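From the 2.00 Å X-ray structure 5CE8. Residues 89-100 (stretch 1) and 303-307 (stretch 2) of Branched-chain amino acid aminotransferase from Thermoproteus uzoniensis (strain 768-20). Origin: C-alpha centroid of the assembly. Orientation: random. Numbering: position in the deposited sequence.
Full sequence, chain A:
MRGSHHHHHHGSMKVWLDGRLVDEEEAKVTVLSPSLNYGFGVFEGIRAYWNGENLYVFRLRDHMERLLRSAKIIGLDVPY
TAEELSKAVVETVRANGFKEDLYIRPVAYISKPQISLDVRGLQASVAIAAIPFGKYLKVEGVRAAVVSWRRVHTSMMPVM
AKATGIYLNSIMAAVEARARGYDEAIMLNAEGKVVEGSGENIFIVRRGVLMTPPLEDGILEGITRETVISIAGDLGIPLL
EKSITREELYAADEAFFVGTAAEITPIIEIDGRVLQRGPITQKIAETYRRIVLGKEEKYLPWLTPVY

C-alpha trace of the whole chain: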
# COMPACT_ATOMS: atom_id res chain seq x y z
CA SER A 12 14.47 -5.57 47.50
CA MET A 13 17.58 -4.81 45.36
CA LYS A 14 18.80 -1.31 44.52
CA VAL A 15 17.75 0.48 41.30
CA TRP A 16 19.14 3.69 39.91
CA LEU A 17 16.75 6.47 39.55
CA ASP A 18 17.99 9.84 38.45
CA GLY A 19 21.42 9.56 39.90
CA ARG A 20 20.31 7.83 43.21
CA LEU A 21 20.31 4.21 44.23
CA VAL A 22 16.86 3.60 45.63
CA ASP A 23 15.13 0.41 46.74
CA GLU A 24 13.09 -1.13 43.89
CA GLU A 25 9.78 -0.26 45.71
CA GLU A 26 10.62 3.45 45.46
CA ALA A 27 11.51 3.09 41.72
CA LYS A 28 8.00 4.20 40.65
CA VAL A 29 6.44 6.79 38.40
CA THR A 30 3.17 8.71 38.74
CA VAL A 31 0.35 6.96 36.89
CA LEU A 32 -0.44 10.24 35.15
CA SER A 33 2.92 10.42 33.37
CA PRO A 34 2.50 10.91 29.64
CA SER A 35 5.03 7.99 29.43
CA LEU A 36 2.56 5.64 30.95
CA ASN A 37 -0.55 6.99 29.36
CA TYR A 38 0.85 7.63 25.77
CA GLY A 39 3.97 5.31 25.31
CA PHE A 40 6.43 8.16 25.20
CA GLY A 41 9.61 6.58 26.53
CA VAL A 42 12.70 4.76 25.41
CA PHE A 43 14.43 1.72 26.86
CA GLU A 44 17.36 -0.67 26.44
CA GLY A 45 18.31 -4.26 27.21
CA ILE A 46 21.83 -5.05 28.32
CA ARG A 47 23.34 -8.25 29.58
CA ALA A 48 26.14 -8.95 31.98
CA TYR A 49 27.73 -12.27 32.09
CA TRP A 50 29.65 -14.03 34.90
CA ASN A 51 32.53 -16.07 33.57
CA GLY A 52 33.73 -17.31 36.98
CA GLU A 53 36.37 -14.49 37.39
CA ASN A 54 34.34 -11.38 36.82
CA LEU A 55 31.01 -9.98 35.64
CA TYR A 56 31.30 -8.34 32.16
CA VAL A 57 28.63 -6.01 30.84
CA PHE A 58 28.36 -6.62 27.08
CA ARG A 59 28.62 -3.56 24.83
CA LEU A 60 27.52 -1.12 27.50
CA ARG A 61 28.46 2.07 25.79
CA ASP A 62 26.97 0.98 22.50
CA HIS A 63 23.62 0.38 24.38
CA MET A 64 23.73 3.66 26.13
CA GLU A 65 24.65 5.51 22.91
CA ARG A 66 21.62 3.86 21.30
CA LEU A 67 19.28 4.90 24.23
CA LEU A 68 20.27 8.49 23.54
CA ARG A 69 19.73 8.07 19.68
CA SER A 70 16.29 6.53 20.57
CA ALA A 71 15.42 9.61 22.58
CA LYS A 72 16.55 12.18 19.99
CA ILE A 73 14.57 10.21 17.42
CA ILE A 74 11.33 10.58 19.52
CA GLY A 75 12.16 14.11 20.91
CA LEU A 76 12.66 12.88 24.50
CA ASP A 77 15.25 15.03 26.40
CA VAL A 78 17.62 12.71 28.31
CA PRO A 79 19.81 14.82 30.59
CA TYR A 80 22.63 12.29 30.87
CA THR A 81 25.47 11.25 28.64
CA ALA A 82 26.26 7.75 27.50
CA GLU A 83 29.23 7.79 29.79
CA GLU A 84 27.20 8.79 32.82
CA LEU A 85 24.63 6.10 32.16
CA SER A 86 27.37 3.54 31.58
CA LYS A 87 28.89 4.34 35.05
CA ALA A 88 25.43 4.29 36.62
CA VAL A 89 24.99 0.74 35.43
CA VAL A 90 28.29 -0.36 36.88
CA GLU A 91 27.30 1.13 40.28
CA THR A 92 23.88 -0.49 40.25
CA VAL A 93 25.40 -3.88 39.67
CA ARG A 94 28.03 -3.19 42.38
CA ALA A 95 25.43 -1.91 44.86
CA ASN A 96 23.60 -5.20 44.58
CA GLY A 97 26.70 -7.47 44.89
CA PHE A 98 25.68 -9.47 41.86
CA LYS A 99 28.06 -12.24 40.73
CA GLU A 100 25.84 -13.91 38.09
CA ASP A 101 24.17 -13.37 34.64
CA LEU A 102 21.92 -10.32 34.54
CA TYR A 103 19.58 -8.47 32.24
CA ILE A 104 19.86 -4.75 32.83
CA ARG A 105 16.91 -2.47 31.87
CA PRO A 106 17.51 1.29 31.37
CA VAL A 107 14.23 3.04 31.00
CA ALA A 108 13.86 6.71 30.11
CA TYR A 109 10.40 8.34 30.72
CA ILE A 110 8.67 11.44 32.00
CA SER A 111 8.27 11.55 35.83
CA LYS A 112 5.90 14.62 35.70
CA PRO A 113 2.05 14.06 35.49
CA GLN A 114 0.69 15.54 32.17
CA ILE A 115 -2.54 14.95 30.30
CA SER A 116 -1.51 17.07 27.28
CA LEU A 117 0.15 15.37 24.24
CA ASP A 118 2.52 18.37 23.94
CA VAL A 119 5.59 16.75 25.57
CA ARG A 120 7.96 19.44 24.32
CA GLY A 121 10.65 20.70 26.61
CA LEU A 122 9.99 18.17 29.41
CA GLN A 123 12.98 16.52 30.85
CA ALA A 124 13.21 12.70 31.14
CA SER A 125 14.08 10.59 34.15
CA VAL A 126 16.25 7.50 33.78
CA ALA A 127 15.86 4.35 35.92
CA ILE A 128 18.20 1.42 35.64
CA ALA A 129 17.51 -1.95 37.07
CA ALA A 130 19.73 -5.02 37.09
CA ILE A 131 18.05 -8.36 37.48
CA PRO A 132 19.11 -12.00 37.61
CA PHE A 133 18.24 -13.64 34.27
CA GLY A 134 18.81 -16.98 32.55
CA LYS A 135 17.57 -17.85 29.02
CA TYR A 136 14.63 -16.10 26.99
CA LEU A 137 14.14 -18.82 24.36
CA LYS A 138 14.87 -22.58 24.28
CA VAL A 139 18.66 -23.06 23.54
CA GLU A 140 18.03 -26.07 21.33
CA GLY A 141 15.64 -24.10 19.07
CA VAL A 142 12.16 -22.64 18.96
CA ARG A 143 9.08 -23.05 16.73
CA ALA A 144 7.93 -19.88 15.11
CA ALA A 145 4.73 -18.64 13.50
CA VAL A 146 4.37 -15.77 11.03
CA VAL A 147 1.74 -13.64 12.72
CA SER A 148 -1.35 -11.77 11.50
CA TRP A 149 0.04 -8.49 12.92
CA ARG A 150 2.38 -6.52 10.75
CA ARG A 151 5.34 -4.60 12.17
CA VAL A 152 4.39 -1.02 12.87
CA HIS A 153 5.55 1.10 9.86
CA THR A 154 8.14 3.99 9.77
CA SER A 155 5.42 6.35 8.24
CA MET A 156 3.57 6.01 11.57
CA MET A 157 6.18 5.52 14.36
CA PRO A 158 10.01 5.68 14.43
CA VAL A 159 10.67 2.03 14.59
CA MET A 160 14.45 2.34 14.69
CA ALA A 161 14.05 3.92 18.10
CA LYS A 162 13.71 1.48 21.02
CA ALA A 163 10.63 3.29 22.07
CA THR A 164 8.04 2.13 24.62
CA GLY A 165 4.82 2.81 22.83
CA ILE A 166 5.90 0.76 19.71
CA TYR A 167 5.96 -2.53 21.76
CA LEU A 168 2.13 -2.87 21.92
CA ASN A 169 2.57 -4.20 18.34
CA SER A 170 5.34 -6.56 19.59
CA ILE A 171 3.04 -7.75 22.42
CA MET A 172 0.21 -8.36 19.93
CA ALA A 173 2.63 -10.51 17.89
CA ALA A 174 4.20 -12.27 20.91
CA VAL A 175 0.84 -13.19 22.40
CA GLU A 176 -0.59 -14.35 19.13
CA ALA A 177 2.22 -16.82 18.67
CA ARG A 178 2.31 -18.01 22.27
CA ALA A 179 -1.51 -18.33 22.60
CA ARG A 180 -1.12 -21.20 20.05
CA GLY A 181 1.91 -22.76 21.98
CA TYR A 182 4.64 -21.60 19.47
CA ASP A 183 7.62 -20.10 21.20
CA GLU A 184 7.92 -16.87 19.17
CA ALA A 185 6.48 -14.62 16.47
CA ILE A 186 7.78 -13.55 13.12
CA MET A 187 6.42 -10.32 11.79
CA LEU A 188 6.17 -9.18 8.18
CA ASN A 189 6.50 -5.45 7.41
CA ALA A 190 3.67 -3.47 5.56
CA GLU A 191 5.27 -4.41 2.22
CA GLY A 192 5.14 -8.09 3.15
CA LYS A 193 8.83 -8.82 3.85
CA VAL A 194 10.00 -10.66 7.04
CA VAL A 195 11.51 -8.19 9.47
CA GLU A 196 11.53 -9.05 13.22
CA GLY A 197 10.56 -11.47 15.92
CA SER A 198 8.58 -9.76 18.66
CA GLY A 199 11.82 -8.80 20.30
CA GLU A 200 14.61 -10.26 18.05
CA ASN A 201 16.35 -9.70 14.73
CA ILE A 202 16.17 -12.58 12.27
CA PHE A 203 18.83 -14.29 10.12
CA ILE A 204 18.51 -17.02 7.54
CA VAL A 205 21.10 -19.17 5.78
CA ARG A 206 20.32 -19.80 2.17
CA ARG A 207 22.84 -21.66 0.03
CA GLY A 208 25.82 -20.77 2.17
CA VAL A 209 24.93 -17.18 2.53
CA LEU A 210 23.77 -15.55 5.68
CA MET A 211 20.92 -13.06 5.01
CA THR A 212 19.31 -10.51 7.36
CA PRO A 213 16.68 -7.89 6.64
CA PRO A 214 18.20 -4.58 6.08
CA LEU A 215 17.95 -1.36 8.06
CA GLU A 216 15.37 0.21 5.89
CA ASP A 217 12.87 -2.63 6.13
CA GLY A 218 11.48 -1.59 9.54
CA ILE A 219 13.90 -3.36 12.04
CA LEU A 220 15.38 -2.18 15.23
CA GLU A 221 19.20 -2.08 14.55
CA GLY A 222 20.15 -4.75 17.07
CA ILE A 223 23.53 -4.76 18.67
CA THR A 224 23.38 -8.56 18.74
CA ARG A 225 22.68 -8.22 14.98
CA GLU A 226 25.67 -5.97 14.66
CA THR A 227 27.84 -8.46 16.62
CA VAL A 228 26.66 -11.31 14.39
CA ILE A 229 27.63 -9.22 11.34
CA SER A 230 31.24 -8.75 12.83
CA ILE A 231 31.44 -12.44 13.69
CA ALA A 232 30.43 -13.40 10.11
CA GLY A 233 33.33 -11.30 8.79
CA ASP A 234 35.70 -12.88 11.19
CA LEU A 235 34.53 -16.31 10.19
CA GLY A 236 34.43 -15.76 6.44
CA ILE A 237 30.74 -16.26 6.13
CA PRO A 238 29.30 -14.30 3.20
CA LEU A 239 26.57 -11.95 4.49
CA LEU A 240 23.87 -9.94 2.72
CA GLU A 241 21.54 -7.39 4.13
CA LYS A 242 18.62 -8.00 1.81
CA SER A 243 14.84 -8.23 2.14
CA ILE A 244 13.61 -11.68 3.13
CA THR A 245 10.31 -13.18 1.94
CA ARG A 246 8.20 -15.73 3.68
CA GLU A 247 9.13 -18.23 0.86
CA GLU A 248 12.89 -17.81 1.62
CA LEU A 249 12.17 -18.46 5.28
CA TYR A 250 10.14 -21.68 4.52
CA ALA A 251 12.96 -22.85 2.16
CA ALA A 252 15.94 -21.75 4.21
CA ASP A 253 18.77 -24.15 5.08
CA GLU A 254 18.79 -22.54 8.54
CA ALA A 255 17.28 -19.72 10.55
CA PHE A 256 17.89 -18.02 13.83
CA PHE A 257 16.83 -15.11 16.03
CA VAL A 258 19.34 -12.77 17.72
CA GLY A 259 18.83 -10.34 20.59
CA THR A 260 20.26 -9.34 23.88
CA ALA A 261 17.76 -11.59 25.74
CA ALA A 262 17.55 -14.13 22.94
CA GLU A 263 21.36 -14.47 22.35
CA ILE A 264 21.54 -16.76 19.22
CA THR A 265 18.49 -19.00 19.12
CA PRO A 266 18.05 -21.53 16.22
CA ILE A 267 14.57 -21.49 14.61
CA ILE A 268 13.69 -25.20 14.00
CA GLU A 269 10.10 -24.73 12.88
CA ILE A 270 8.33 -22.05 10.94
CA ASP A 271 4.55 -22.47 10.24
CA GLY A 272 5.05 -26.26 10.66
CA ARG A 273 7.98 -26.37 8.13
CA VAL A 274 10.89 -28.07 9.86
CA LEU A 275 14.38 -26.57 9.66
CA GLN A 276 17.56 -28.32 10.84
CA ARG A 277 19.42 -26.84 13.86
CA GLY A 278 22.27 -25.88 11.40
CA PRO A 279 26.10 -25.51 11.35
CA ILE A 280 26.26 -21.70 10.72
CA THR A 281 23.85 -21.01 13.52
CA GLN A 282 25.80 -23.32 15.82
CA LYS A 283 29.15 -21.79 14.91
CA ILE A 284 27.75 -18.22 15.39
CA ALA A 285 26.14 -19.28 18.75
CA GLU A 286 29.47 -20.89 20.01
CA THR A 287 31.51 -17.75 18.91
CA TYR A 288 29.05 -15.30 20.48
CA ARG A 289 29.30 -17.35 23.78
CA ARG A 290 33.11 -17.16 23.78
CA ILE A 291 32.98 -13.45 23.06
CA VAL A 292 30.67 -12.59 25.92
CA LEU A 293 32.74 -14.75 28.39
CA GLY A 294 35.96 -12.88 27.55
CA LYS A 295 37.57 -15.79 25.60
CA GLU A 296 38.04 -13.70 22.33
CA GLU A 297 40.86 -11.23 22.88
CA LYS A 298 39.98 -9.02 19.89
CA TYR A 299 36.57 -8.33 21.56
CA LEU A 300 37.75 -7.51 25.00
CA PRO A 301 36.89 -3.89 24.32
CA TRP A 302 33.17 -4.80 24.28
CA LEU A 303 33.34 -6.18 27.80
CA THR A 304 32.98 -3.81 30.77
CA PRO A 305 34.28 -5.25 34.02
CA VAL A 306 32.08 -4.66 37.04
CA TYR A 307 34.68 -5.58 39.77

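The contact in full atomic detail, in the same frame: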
# COMPACT_ATOMS: atom_id res chain seq x y z
N VAL A 89 25.13 2.20 35.43
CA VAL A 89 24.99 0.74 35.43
C VAL A 89 25.94 -0.01 36.33
O VAL A 89 25.55 -0.93 37.07
CB VAL A 89 25.18 0.13 34.02
CG1 VAL A 89 25.31 -1.35 34.11
CG2 VAL A 89 24.02 0.48 33.08
N VAL A 90 27.23 0.29 36.14
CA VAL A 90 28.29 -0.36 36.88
C VAL A 90 28.11 -0.23 38.41
O VAL A 90 28.30 -1.24 39.13
CB VAL A 90 29.69 0.11 36.37
CG1 VAL A 90 30.78 -0.06 37.39
CG2 VAL A 90 30.01 -0.62 35.10
N GLU A 91 27.63 0.93 38.87
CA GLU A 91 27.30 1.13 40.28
C GLU A 91 26.10 0.41 40.71
O GLU A 91 26.07 -0.06 41.82
CB GLU A 91 27.08 2.60 40.59
CG GLU A 91 28.36 3.43 40.46
CD GLU A 91 28.07 4.86 40.01
OE1 GLU A 91 26.89 5.25 40.06
OE2 GLU A 91 29.00 5.61 39.59
N THR A 92 25.08 0.29 39.86
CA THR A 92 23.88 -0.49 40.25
C THR A 92 24.19 -1.97 40.44
O THR A 92 23.71 -2.63 41.42
CB THR A 92 22.76 -0.36 39.20
OG1 THR A 92 22.58 1.02 38.96
CG2 THR A 92 21.43 -0.98 39.65
N VAL A 93 24.98 -2.52 39.51
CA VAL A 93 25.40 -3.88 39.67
C VAL A 93 26.19 -4.02 41.00
O VAL A 93 25.89 -4.93 41.83
CB VAL A 93 26.16 -4.38 38.42
CG1 VAL A 93 26.56 -5.80 38.60
CG2 VAL A 93 25.29 -4.22 37.13
N ARG A 94 27.17 -3.13 41.19
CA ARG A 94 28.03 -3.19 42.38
C ARG A 94 27.24 -3.06 43.69
O ARG A 94 27.41 -3.88 44.62
CB ARG A 94 29.06 -2.09 42.32
CG ARG A 94 30.26 -2.43 41.53
CD ARG A 94 31.32 -1.43 41.87
NE ARG A 94 32.42 -1.61 40.96
CZ ARG A 94 33.06 -0.66 40.30
NH1 ARG A 94 32.76 0.65 40.42
NH2 ARG A 94 34.05 -1.05 39.49
N ALA A 95 26.34 -2.09 43.73
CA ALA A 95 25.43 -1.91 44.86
C ALA A 95 24.75 -3.17 45.25
O ALA A 95 24.62 -3.46 46.45
CB ALA A 95 24.39 -0.84 44.58
N ASN A 96 24.31 -3.96 44.28
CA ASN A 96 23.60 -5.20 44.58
C ASN A 96 24.47 -6.46 44.89
O ASN A 96 23.94 -7.53 45.15
CB ASN A 96 22.71 -5.45 43.41
CG ASN A 96 21.57 -4.46 43.36
OD1 ASN A 96 20.63 -4.60 44.16
ND2 ASN A 96 21.64 -3.45 42.47
N GLY A 97 25.77 -6.34 44.78
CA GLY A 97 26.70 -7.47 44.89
C GLY A 97 26.48 -8.64 43.97
O GLY A 97 26.80 -9.78 44.34
N PHE A 98 25.96 -8.39 42.77
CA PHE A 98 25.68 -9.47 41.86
C PHE A 98 26.96 -10.09 41.35
O PHE A 98 27.95 -9.34 41.07
CB PHE A 98 24.87 -8.96 40.65
CG PHE A 98 23.44 -8.68 40.96
CD1 PHE A 98 22.67 -9.63 41.69
CD2 PHE A 98 22.85 -7.47 40.54
CE1 PHE A 98 21.34 -9.36 42.02
CE2 PHE A 98 21.52 -7.22 40.86
CZ PHE A 98 20.76 -8.16 41.60
N LYS A 99 26.95 -11.42 41.28
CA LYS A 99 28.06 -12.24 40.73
C LYS A 99 27.42 -13.36 39.93
O LYS A 99 27.61 -14.57 40.23
CB LYS A 99 28.97 -12.84 41.82
CG LYS A 99 29.92 -11.84 42.45
CD LYS A 99 30.57 -12.38 43.75
CE LYS A 99 31.21 -11.26 44.60
NZ LYS A 99 31.90 -10.26 43.73
N GLU A 100 26.62 -12.96 38.93
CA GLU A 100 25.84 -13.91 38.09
C GLU A 100 25.28 -13.15 36.86
O GLU A 100 25.26 -11.94 36.86
CB GLU A 100 24.66 -14.45 38.90
CG GLU A 100 23.51 -13.42 39.10
CD GLU A 100 22.55 -13.80 40.21
OE1 GLU A 100 21.58 -14.52 40.00
OE2 GLU A 100 22.79 -13.36 41.33
N LEU A 303 33.66 -5.62 26.51
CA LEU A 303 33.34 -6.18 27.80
C LEU A 303 33.72 -5.26 28.93
O LEU A 303 34.89 -4.98 29.08
CB LEU A 303 34.12 -7.46 27.94
CG LEU A 303 33.29 -8.69 27.56
CD1 LEU A 303 33.02 -8.71 26.06
CD2 LEU A 303 34.05 -9.92 28.01
N THR A 304 32.75 -4.81 29.74
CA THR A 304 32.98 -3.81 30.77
C THR A 304 33.05 -4.51 32.09
O THR A 304 32.02 -5.07 32.49
CB THR A 304 31.86 -2.76 30.87
OG1 THR A 304 31.89 -1.98 29.68
CG2 THR A 304 32.12 -1.83 32.07
N PRO A 305 34.23 -4.51 32.77
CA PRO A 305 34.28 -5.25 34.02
C PRO A 305 33.56 -4.49 35.10
O PRO A 305 33.70 -3.26 35.19
CB PRO A 305 35.79 -5.31 34.37
CG PRO A 305 36.44 -4.26 33.59
CD PRO A 305 35.58 -4.06 32.36
N VAL A 306 32.82 -5.22 35.91
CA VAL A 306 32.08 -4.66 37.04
C VAL A 306 32.96 -4.53 38.34
O VAL A 306 32.77 -3.60 39.18
CB VAL A 306 30.87 -5.61 37.31
CG1 VAL A 306 30.28 -5.49 38.70
CG2 VAL A 306 29.81 -5.32 36.27
N TYR A 307 33.88 -5.48 38.52
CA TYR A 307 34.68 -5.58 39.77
C TYR A 307 36.19 -5.44 39.54
O TYR A 307 36.64 -5.59 38.41
CB TYR A 307 34.32 -6.90 40.46
CG TYR A 307 32.85 -6.98 40.86
CD1 TYR A 307 32.35 -6.18 41.88
CD2 TYR A 307 31.97 -7.86 40.20
CE1 TYR A 307 31.02 -6.27 42.27
CE2 TYR A 307 30.64 -7.95 40.57
CZ TYR A 307 30.15 -7.13 41.61
OH TYR A 307 28.81 -7.19 41.99

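The last residues of the chain, a short strand (303-305) running out to the C-terminal Tyr307, lie against the final turns of a helix that covers 89-95 in stretch 1. Of the CA atoms, those of Val90 and Val306 come nearest across the stretches, 5.7 Å apart. The helix presents Val90, Val93 and Arg94, spaced so that they share one side, while Glu91 and Ala95 point away.

The apolar part of the contact is built from beta-branched side chains, whose compact shape suits a close approach of backbones. The CA-to-CB bond of Val93 points toward the other stretch, and in the t rotamer its CG1 meets CG1 of Val306, also t and just past the strand, at 3.7 Å. Beside it, Val90 CG2 lies 3.9 Å from Thr304 CG2; Thr304 thus contributes its methyl group to this contact.

Arg94 leaves the helix sideways, but with chi1 at -84° (m) and chi2 and chi3 both t the chain extends until its guanidinium reaches the other stretch. There the carbonyl of Val306 lies at the guanidinium edge, accepting two weak hydrogen bonds: NE to O at 2.7 Å and NH2 to O at 2.9 Å. One oxygen shared between two donors leaves both bent, with angles of 129° and 124°. The aliphatic part is used too, Arg94 CG lying 4.0 Å from Tyr307 CE1.

Tyr307, chi1 m, swings its ring back to the loop beyond the helix. Gly97, whose positive phi favours glycine, closes the helix in a Schellman motif, and the chain then turns so that Phe98 O receives a very short hydrogen bond from Tyr307 OH, 2.5 Å. Lys99, extended through chi2 and chi3 before chi4 turns to m, sets NZ 4.1 Å from the centroid of the six Tyr307 ring carbons, CG to CZ, nearly along the ring normal: a cation-pi contact.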